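Local coordinates for cytochrome P450 268A2 Cyp268A2 (Mycobacterium marinum, PDB 6BLD), which is a haem-containing member of the cytochrome P450 family, modelled here with haem and (3E,5E)-6,10-dimethylundeca-3,5,9-trien-2-one bound, at residues A[197-201]-A[202-206]; A[91-94]-A[95-99]. All coordinates share one frame; numbering follows the deposited sequence.

Contact 2 (91-99) comes first along the chain and contact 1 (197-206) follows about a hundred residues later. Their centres lie about 14 Å apart, on the same side of the centre of the chain. Contact 2 is the short helix 93-97, which by its place in the chain probably corresponds to the B' helix of P450 folds. Contact 1 is the start of helix 201-225, which probably corresponds to the G helix. The two meet directly: Leu202 CD2 lies 3.7 Å from Pro92 CG and 3.7 Å from Leu95 CD1. Ser99 of contact 2 and Leu205 of contact 1 belong to the same ligand pocket. Both elements thus contribute to one ligand pocket.

Contact 1 of 2, residues A[197-201]-A[202-206]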
# COMPACT_ATOMS: atom_id res chain seq x y z
N ASN A 197 4.08 11.86 18.36
CA ASN A 197 4.56 12.98 19.18
C ASN A 197 4.09 12.83 20.63
O ASN A 197 3.57 13.77 21.24
CB ASN A 197 4.11 14.32 18.59
CG ASN A 197 4.82 14.63 17.28
OD1 ASN A 197 6.04 14.52 17.18
ND2 ASN A 197 4.05 15.03 16.27
N GLY A 198 4.30 11.64 21.18
CA GLY A 198 3.94 11.35 22.55
C GLY A 198 2.54 10.81 22.75
O GLY A 198 2.26 10.25 23.82
N ARG A 199 1.66 10.97 21.77
CA ARG A 199 0.30 10.48 21.90
C ARG A 199 0.25 8.96 21.81
O ARG A 199 1.02 8.33 21.08
CB ARG A 199 -0.60 11.09 20.82
CG ARG A 199 -0.65 12.61 20.82
CD ARG A 199 -1.35 13.14 19.58
NE ARG A 199 -0.60 12.85 18.36
CZ ARG A 199 -1.06 13.05 17.13
NH1 ARG A 199 -2.28 13.53 16.95
NH2 ARG A 199 -0.30 12.76 16.08
N GLU A 200 -0.66 8.37 22.57
CA GLU A 200 -0.86 6.93 22.50
C GLU A 200 -1.47 6.57 21.15
O GLU A 200 -2.43 7.23 20.72
CB GLU A 200 -1.76 6.47 23.65
CG GLU A 200 -1.76 4.97 23.88
CD GLU A 200 -2.77 4.25 23.02
OE1 GLU A 200 -3.95 4.67 23.01
OE2 GLU A 200 -2.39 3.26 22.35
N PRO A 201 -0.95 5.55 20.46
CA PRO A 201 -1.38 5.32 19.07
C PRO A 201 -2.85 4.96 18.90
O PRO A 201 -3.45 5.37 17.90
CB PRO A 201 -0.47 4.17 18.61
CG PRO A 201 0.02 3.53 19.88
CD PRO A 201 0.13 4.65 20.86
N LEU A 202 -3.44 4.22 19.84
CA LEU A 202 -4.82 3.78 19.66
C LEU A 202 -5.78 4.96 19.61
O LEU A 202 -6.75 4.94 18.84
CB LEU A 202 -5.22 2.80 20.77
CG LEU A 202 -4.51 1.45 20.75
CD1 LEU A 202 -4.96 0.58 21.91
CD2 LEU A 202 -4.73 0.75 19.42
N ALA A 203 -5.52 5.99 20.41
CA ALA A 203 -6.39 7.17 20.39
C ALA A 203 -6.23 7.95 19.10
O ALA A 203 -7.21 8.48 18.56
CB ALA A 203 -6.09 8.06 21.60
N VAL A 204 -5.00 8.02 18.57
CA VAL A 204 -4.77 8.72 17.31
C VAL A 204 -5.43 7.98 16.16
O VAL A 204 -6.01 8.59 15.25
CB VAL A 204 -3.26 8.91 17.08
CG1 VAL A 204 -2.98 9.34 15.65
CG2 VAL A 204 -2.69 9.92 18.07
N LEU A 205 -5.37 6.64 16.18
CA LEU A 205 -5.99 5.86 15.13
C LEU A 205 -7.51 6.04 15.13
O LEU A 205 -8.12 6.19 14.07
CB LEU A 205 -5.63 4.38 15.28
CG LEU A 205 -4.17 4.01 14.99
CD1 LEU A 205 -3.91 2.55 15.33
CD2 LEU A 205 -3.81 4.30 13.55
N PHE A 206 -8.12 6.03 16.31
CA PHE A 206 -9.57 6.22 16.39
C PHE A 206 -9.98 7.61 15.91
O PHE A 206 -10.96 7.75 15.18
CB PHE A 206 -10.07 5.98 17.81
CG PHE A 206 -11.42 6.56 18.09
CD1 PHE A 206 -12.56 6.00 17.52
CD2 PHE A 206 -11.57 7.66 18.91
CE1 PHE A 206 -13.81 6.54 17.76
CE2 PHE A 206 -12.82 8.20 19.16
CZ PHE A 206 -13.94 7.64 18.59
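Glu200 is the N-cap of helix 201-225, and its side chain reaches forward to Leu202 N and Ala203 N. Its CG lies anti to the backbone N (chi1 -166°), and a bend at chi2 (-86°) swings the carboxylate over the first helical N-H groups. Leu202 N gives Glu200 OE2 a nearly straight bond of 2.9 Å, arriving from above the carboxylate plane. Ala203 N reaches Glu200 OE1 only weakly, at 3.3 Å. The negative charge sits at the helix N-terminus, which would probably stabilise it. The Leu202 side chain crosses the same carboxylate obliquely, its CG 3.2 Å from Glu200 OE2. The backbone O of Glu200 takes only weak bonds, from Ala203 N and Val204 N. The first firm helical bond, Leu205 N to Pro201 O, is 2.9 Å. Arg199 crosses Val204 at about a right angle. Val204 CG2 sits 3.5 Å above the plane of the Arg199 guanidinium, offset toward its rim. Arg199 NE and NH2 bond to Leu196 O and Tyr195 O, so the arginine ties this helix start to helix 193-196. Leu205 touches helix 93-97 and the bound ligand, while Pro201 and Leu202 rest on loop residue Leu52.

Contact 2 of 2, residues A[91-94]-A[95-99]; sequences VPAE and LLEAS. With DXJ ((3E,5E)-6,10-dimethylundeca-3,5,9-trien-2-one), chain C.
Leu96 packs back against Val91, Pro92 and Ala93 at the start of the short helix 93-97. Leu96 CB lies 3.5 Å from Ala93 O. Leu96 CG has moved on to Pro92 O, at 3.6 Å. There the side chain forks. Leu96 CD1 meets Val91 O at 3.4 Å, and Leu96 CD2 meets the Val91 side chain, 3.8 Å from Val91 CB. With CG anti to the carbonyl carbon (chi1 -70°), the chain runs back toward the residues before the helix, and its two methyls divide the backbone and the side chain of Val91 between them. Val91 CG1 also touches Leu95 CB. One residue on, Pro92 and Leu95 lie side by side and point the same way, the proline ring against Leu95 CD1. Pro92 is at the N-cap position, and its O accepts from Leu96 N. Glu97 N bonds to Ala93 O at 2.7 Å and is nearly straight. The Glu97 carboxylate folds back beside the same residue, with Glu97 OE2 3.3 Å from Ala93 CB. The last turn is looser, since Ala98 N reaches Glu94 O only weakly. Past it, Ser99, a residue of the ligand pocket, turns its hydroxyl back into the helix, and Ser99 OG donates to Leu95 O at 2.8 Å. Leu95 O also accepts from Gln209 NE2, so two donors hold it. The ligand ketone O14 lies 3.3 Å from Ser99 OG, and Gln209 NE2 is hydrogen-bonded to the ligand as well. Val91 and Pro92 touch the loop residue Leu52, Leu96 touches Leu87, and Pro92 and Leu95 pack on Leu202 of helix 201-225. Ala98 and Ser99 touch Gln209 of that long helix, and Ala98 O bonds to His213 one turn further along.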
# COMPACT_ATOMS: atom_id res chain seq x y z
N VAL A 91 -4.06 -5.86 15.65
CA VAL A 91 -4.73 -4.57 15.77
C VAL A 91 -6.09 -4.80 16.42
O VAL A 91 -6.76 -5.80 16.11
CB VAL A 91 -4.86 -3.90 14.39
CG1 VAL A 91 -5.66 -2.60 14.48
CG2 VAL A 91 -3.49 -3.65 13.78
N PRO A 92 -6.54 -3.92 17.32
CA PRO A 92 -7.86 -4.10 17.94
C PRO A 92 -8.96 -4.25 16.90
O PRO A 92 -8.96 -3.60 15.86
CB PRO A 92 -8.03 -2.81 18.76
CG PRO A 92 -6.64 -2.43 19.12
CD PRO A 92 -5.77 -2.83 17.96
N ALA A 93 -9.92 -5.14 17.21
CA ALA A 93 -10.94 -5.52 16.24
C ALA A 93 -11.79 -4.33 15.81
O ALA A 93 -12.16 -4.22 14.63
CB ALA A 93 -11.83 -6.62 16.83
N GLU A 94 -12.11 -3.43 16.74
CA GLU A 94 -12.93 -2.27 16.39
C GLU A 94 -12.25 -1.41 15.33
O GLU A 94 -12.90 -0.92 14.40
CB GLU A 94 -13.23 -1.44 17.64
CG GLU A 94 -13.86 -0.08 17.34
CD GLU A 94 -14.92 0.32 18.36
OE1 GLU A 94 -15.24 -0.50 19.24
OE2 GLU A 94 -15.43 1.45 18.27
N LEU A 95 -10.93 -1.22 15.45
CA LEU A 95 -10.20 -0.47 14.43
C LEU A 95 -10.16 -1.22 13.11
O LEU A 95 -10.22 -0.61 12.04
CB LEU A 95 -8.78 -0.18 14.92
CG LEU A 95 -8.69 0.74 16.14
CD1 LEU A 95 -7.27 0.76 16.71
CD2 LEU A 95 -9.14 2.15 15.78
N LEU A 96 -10.07 -2.55 13.16
CA LEU A 96 -10.08 -3.35 11.94
C LEU A 96 -11.45 -3.32 11.28
O LEU A 96 -11.57 -3.10 10.07
CB LEU A 96 -9.67 -4.79 12.24
CG LEU A 96 -8.20 -5.01 12.62
CD1 LEU A 96 -7.96 -6.47 12.97
CD2 LEU A 96 -7.28 -4.57 11.49
N GLU A 97 -12.51 -3.52 12.07
CA GLU A 97 -13.86 -3.56 11.51
C GLU A 97 -14.26 -2.24 10.86
O GLU A 97 -15.14 -2.23 10.00
CB GLU A 97 -14.87 -3.93 12.60
CG GLU A 97 -14.75 -5.37 13.09
CD GLU A 97 -14.99 -5.50 14.59
OE1 GLU A 97 -15.51 -4.55 15.20
OE2 GLU A 97 -14.65 -6.57 15.15
N ALA A 98 -13.63 -1.13 11.24
CA ALA A 98 -13.96 0.18 10.71
C ALA A 98 -13.06 0.61 9.57
O ALA A 98 -13.16 1.75 9.11
CB ALA A 98 -13.92 1.22 11.83
N SER A 99 -12.19 -0.28 9.08
CA SER A 99 -11.20 0.11 8.07
C SER A 99 -10.93 -0.94 7.00
O SER A 99 -10.54 -0.55 5.89
CB SER A 99 -9.87 0.47 8.75
OG SER A 99 -9.33 -0.65 9.42
C10 DXJ C . -5.96 0.38 8.06
C13 DXJ C . -5.17 1.14 11.73
C01 DXJ C . -3.34 -1.96 0.25
C02 DXJ C . -3.56 -1.14 1.51
C03 DXJ C . -4.69 -1.25 2.18
C04 DXJ C . -2.47 -0.19 2.01
C05 DXJ C . -4.94 -0.44 3.45
C06 DXJ C . -5.48 -1.31 4.59
C07 DXJ C . -6.05 -0.49 5.74
C08 DXJ C . -5.40 -0.43 6.89
C09 DXJ C . -7.36 0.27 5.57
C11 DXJ C . -5.45 0.23 9.26
C12 DXJ C . -5.99 1.03 10.44
O14 DXJ C . -7.04 1.57 10.37